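Local coordinates for odorant binding protein (AGAP010409-PA) (Anopheles gambiae, PDB 3L4A) that probably binds odorants and carries them, as a secreted, mainly helical member of the insect PBP/GOBP family, at residues 6-11 against 39-44; 88-93 against 97-102. One frame throughout, in Å; residues are numbered along the deposited sequence.

How the contacts relate
Both contacts belong to one disulfide-tied helical fold, their centres about 17 Å apart; they share no helix, but meet where helix 36-48 packs on helix 96-105. Contact 1 is the more buried: two helices distant in sequence, 5-14 and 36-48, are joined by a disulfide and an aromatic ring. Contact 2 lies at the surface, where the loop 88-93 folds back on the helix that follows it, and there polar bonds to backbone oxygen work beside aliphatic packing. Segments 39-44 and 97-102 are themselves fastened by the disulfide from Cys40 SG to Cys97 SG (2.0 Å), flanked by Arg43 CB packing on Ala100 CB at 3.5 Å.

Contact 1 (6-11 against 39-44); sequences SVIESC and HCFVRC
Cys11 and Cys44 reach one another through different first torsions: SG of Cys11 stands beside its own backbone N and anti to the carbonyl carbon (chi1 -78°), whereas SG of Cys44 is turned anti to the backbone N (chi1 -178°). Both CB atoms head for the facing helix, and the sulfurs close a disulfide with Cys11 SG 2.0 Å from Cys44 SG and a torsion of -84° about the S-S bond, near the relaxed right angle. The bond draws the CA atoms of Cys11 and Cys44 to 5.8 Å, while the segment axes, more nearly antiparallel than parallel, come no closer than 9.8 Å.

Phe41, three residues before Cys44, lays its ring against helix 5-14 with CE1 and CZ: CE1 lies 3.6 Å from Ile8 O, which sits at the ring edge in its plane, and 3.7 Å from Cys11 CB, which approaches obliquely. CZ meets the CG2 branch of Ile8 at 4.0 Å. Tyr27 stacks on the same ring, and Val15 packs against Cys44.

With Cys40-Cys97 and Cys84-Cys106, the Cys11-Cys44 bridge makes the 1-3, 2-5, 4-6 pairing of classic insect odorant-binding proteins. It holds the helices together covalently at Cys11 and Cys44, whereas Ile8 O may be only weakly favoured by the C-H dipole of CE1, a long approach.

Contact 2 (88-93 against 97-102); sequences KNLETI and CERAYS
Arg99 of helix 96-105 reaches over the loop 88-93, which has a 3-10 segment at 90-92 and connects two helices of the odorant-binding protein fold. Its CB rests on Ile93 CG2 at 3.9 Å. CG follows, 3.9 Å from Leu90 CB, and CD passes Leu90 O. A bend at chi3 (-64°) then turns the chain so that NE and NH2 both face Ile93 O, forming a side-on pair of hydrogen bonds to a single oxygen, which lies near the guanidinium plane. NE also passes 3.0 Å from Leu90 O, at an angle too poor for a bond, and CZ lies 3.4 Å from Ile93 O. NH1 makes a weak hydrogen bond to Asp54 O, and the side chain touches Tyr52 of strand 52-53.

The Ile93 side chain lays CG2 against the backbone of Arg99 and the aliphatic part of Glu98, while its CD1 touches Ser102 CB. Within the loop, Asn89 O takes bonds from both N and OG1 of Thr92, bracing the 3-10 turn. The aliphatic chain of Lys88 passes close to the Ser102 carbonyl. Of the two bonds to Ile93 O, that from Arg99 NE is 3.1 Å long with 142° at the hydrogen, and that from Arg99 NH2 2.9 Å with 148°.

Contact 1 (6-11 against 39-44)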
# COMPACT_ATOMS: atom_id res chain seq x y z
N SER A 6 5.86 -10.85 10.33
CA SER A 6 6.03 -11.99 9.43
C SER A 6 6.08 -11.55 7.97
O SER A 6 6.96 -11.97 7.21
CB SER A 6 4.90 -13.00 9.64
OG SER A 6 5.00 -14.09 8.75
N VAL A 7 5.15 -10.69 7.59
CA VAL A 7 5.06 -10.22 6.21
C VAL A 7 6.23 -9.31 5.83
O VAL A 7 6.73 -9.37 4.71
CB VAL A 7 3.70 -9.52 5.95
CG1 VAL A 7 3.69 -8.85 4.60
CG2 VAL A 7 2.57 -10.53 6.03
N ILE A 8 6.71 -8.50 6.77
CA ILE A 8 7.88 -7.67 6.51
C ILE A 8 9.11 -8.54 6.22
O ILE A 8 9.85 -8.31 5.25
CB ILE A 8 8.18 -6.71 7.68
CG1 ILE A 8 7.16 -5.57 7.71
CG2 ILE A 8 9.59 -6.16 7.56
CD1 ILE A 8 7.27 -4.69 8.93
N GLU A 9 9.32 -9.56 7.04
CA GLU A 9 10.46 -10.44 6.83
C GLU A 9 10.35 -11.21 5.52
O GLU A 9 11.30 -11.29 4.75
CB GLU A 9 10.61 -11.41 8.01
CG GLU A 9 10.65 -10.70 9.37
CD GLU A 9 11.80 -9.73 9.48
OE1 GLU A 9 11.63 -8.66 10.09
OE2 GLU A 9 12.88 -10.03 8.93
N SER A 10 9.17 -11.78 5.24
CA SER A 10 8.99 -12.54 4.01
C SER A 10 9.14 -11.66 2.78
O SER A 10 9.76 -12.05 1.79
CB SER A 10 7.65 -13.26 4.02
OG SER A 10 7.62 -14.21 5.07
N CYS A 11 8.57 -10.46 2.83
CA CYS A 11 8.70 -9.56 1.69
C CYS A 11 10.14 -9.07 1.50
O CYS A 11 10.57 -8.82 0.38
CB CYS A 11 7.71 -8.40 1.79
SG CYS A 11 6.04 -8.89 1.29
N HIS A 39 9.68 0.31 -3.79
CA HIS A 39 8.49 0.15 -4.63
C HIS A 39 8.03 -1.29 -4.62
O HIS A 39 6.86 -1.59 -4.40
CB HIS A 39 8.76 0.56 -6.08
CG HIS A 39 9.07 2.01 -6.26
ND1 HIS A 39 9.56 2.51 -7.45
CD2 HIS A 39 8.97 3.06 -5.42
CE1 HIS A 39 9.74 3.81 -7.33
NE2 HIS A 39 9.39 4.18 -6.11
N CYS A 40 8.97 -2.20 -4.87
CA CYS A 40 8.63 -3.62 -4.91
C CYS A 40 8.27 -4.16 -3.53
O CYS A 40 7.41 -5.03 -3.41
CB CYS A 40 9.76 -4.44 -5.54
SG CYS A 40 9.95 -4.15 -7.32
N PHE A 41 8.91 -3.64 -2.49
CA PHE A 41 8.58 -4.03 -1.13
C PHE A 41 7.12 -3.67 -0.79
O PHE A 41 6.38 -4.49 -0.24
CB PHE A 41 9.54 -3.39 -0.13
CG PHE A 41 9.30 -3.83 1.29
CD1 PHE A 41 9.78 -5.05 1.74
CD2 PHE A 41 8.60 -3.02 2.17
CE1 PHE A 41 9.57 -5.46 3.04
CE2 PHE A 41 8.38 -3.43 3.48
CZ PHE A 41 8.86 -4.66 3.91
N VAL A 42 6.73 -2.44 -1.12
CA VAL A 42 5.36 -2.00 -0.87
C VAL A 42 4.36 -2.84 -1.66
O VAL A 42 3.33 -3.25 -1.13
CB VAL A 42 5.23 -0.51 -1.20
CG1 VAL A 42 3.75 -0.12 -1.32
CG2 VAL A 42 5.95 0.31 -0.13
N ARG A 43 4.68 -3.14 -2.91
CA ARG A 43 3.84 -4.05 -3.68
C ARG A 43 3.68 -5.39 -2.95
O ARG A 43 2.58 -5.91 -2.82
CB ARG A 43 4.41 -4.29 -5.07
CG ARG A 43 3.67 -5.36 -5.86
CD ARG A 43 4.16 -5.42 -7.29
NE ARG A 43 3.53 -6.50 -8.04
CZ ARG A 43 4.01 -7.74 -8.10
NH1 ARG A 43 5.14 -8.05 -7.47
NH2 ARG A 43 3.37 -8.66 -8.80
N CYS A 44 4.80 -5.95 -2.49
CA CYS A 44 4.78 -7.25 -1.83
C CYS A 44 3.89 -7.23 -0.59
O CYS A 44 3.08 -8.14 -0.38
CB CYS A 44 6.21 -7.66 -1.46
SG CYS A 44 6.33 -9.29 -0.68

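Contact 2 (88-93 against 97-102)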
# COMPACT_ATOMS: atom_id res chain seq x y z
N LYS A 88 -4.22 8.77 -10.98
CA LYS A 88 -2.85 8.27 -11.13
C LYS A 88 -2.65 7.39 -12.37
O LYS A 88 -1.52 6.97 -12.64
CB LYS A 88 -2.42 7.54 -9.87
CG LYS A 88 -2.14 8.49 -8.73
CD LYS A 88 -1.85 7.76 -7.45
CE LYS A 88 -1.20 8.70 -6.44
NZ LYS A 88 0.21 9.01 -6.79
N ASN A 89 -3.73 7.14 -13.10
CA ASN A 89 -3.66 6.38 -14.35
C ASN A 89 -2.78 5.15 -14.22
O ASN A 89 -1.85 4.93 -15.00
CB ASN A 89 -3.17 7.28 -15.49
CG ASN A 89 -4.15 8.38 -15.82
OD1 ASN A 89 -4.85 8.31 -16.84
ND2 ASN A 89 -4.23 9.39 -14.97
N LEU A 90 -3.12 4.34 -13.22
CA LEU A 90 -2.31 3.20 -12.84
C LEU A 90 -2.11 2.18 -13.96
O LEU A 90 -1.06 1.54 -14.02
CB LEU A 90 -2.93 2.50 -11.63
CG LEU A 90 -3.04 3.30 -10.33
CD1 LEU A 90 -3.71 2.45 -9.25
CD2 LEU A 90 -1.67 3.76 -9.88
N GLU A 91 -3.10 2.04 -14.82
CA GLU A 91 -3.03 1.07 -15.91
C GLU A 91 -1.95 1.41 -16.93
O GLU A 91 -1.52 0.56 -17.70
CB GLU A 91 -4.38 0.95 -16.63
CG GLU A 91 -5.50 1.73 -15.98
CD GLU A 91 -5.36 3.22 -16.21
OE1 GLU A 91 -5.21 3.63 -17.38
OE2 GLU A 91 -5.40 3.97 -15.22
N THR A 92 -1.51 2.67 -16.93
CA THR A 92 -0.48 3.11 -17.87
C THR A 92 0.93 2.98 -17.29
O THR A 92 1.91 3.23 -17.98
CB THR A 92 -0.67 4.57 -18.32
OG1 THR A 92 -0.34 5.46 -17.25
CG2 THR A 92 -2.10 4.82 -18.79
N ILE A 93 1.02 2.60 -16.03
CA ILE A 93 2.32 2.42 -15.39
C ILE A 93 2.75 0.98 -15.63
O ILE A 93 2.16 0.05 -15.09
CB ILE A 93 2.26 2.75 -13.89
CG1 ILE A 93 1.84 4.21 -13.70
CG2 ILE A 93 3.62 2.54 -13.25
CD1 ILE A 93 1.68 4.61 -12.25
N CYS A 97 5.83 -2.68 -9.73
CA CYS A 97 6.20 -2.16 -8.42
C CYS A 97 5.94 -0.67 -8.35
O CYS A 97 5.40 -0.17 -7.36
CB CYS A 97 7.67 -2.43 -8.14
SG CYS A 97 8.07 -4.18 -8.10
N GLU A 98 6.32 0.06 -9.40
CA GLU A 98 6.07 1.49 -9.43
C GLU A 98 4.56 1.77 -9.34
O GLU A 98 4.12 2.71 -8.67
CB GLU A 98 6.66 2.12 -10.69
CG GLU A 98 6.52 3.64 -10.75
CD GLU A 98 7.00 4.21 -12.07
OE1 GLU A 98 6.56 5.32 -12.43
OE2 GLU A 98 7.80 3.53 -12.74
N ARG A 99 3.77 0.94 -10.03
CA ARG A 99 2.32 1.08 -10.01
C ARG A 99 1.75 0.93 -8.60
O ARG A 99 0.94 1.75 -8.16
CB ARG A 99 1.68 0.06 -10.95
CG ARG A 99 0.18 0.25 -11.13
CD ARG A 99 -0.45 -0.95 -11.81
NE ARG A 99 0.07 -1.11 -13.16
CZ ARG A 99 -0.16 -2.18 -13.92
NH1 ARG A 99 -0.88 -3.18 -13.45
NH2 ARG A 99 0.35 -2.24 -15.14
N ALA A 100 2.18 -0.11 -7.88
CA ALA A 100 1.69 -0.33 -6.53
C ALA A 100 2.11 0.81 -5.61
O ALA A 100 1.32 1.28 -4.80
CB ALA A 100 2.20 -1.67 -5.97
N TYR A 101 3.35 1.27 -5.75
CA TYR A 101 3.83 2.35 -4.90
C TYR A 101 3.03 3.63 -5.15
O TYR A 101 2.60 4.30 -4.20
CB TYR A 101 5.32 2.57 -5.14
CG TYR A 101 5.95 3.57 -4.19
CD1 TYR A 101 6.11 4.90 -4.56
CD2 TYR A 101 6.40 3.17 -2.93
CE1 TYR A 101 6.69 5.81 -3.69
CE2 TYR A 101 6.97 4.08 -2.05
CZ TYR A 101 7.11 5.40 -2.44
OH TYR A 101 7.69 6.32 -1.59
N SER A 102 2.82 3.96 -6.42
CA SER A 102 2.02 5.11 -6.79
C SER A 102 0.61 5.00 -6.21
O SER A 102 0.08 5.96 -5.67
CB SER A 102 1.95 5.28 -8.30
OG SER A 102 1.22 6.46 -8.63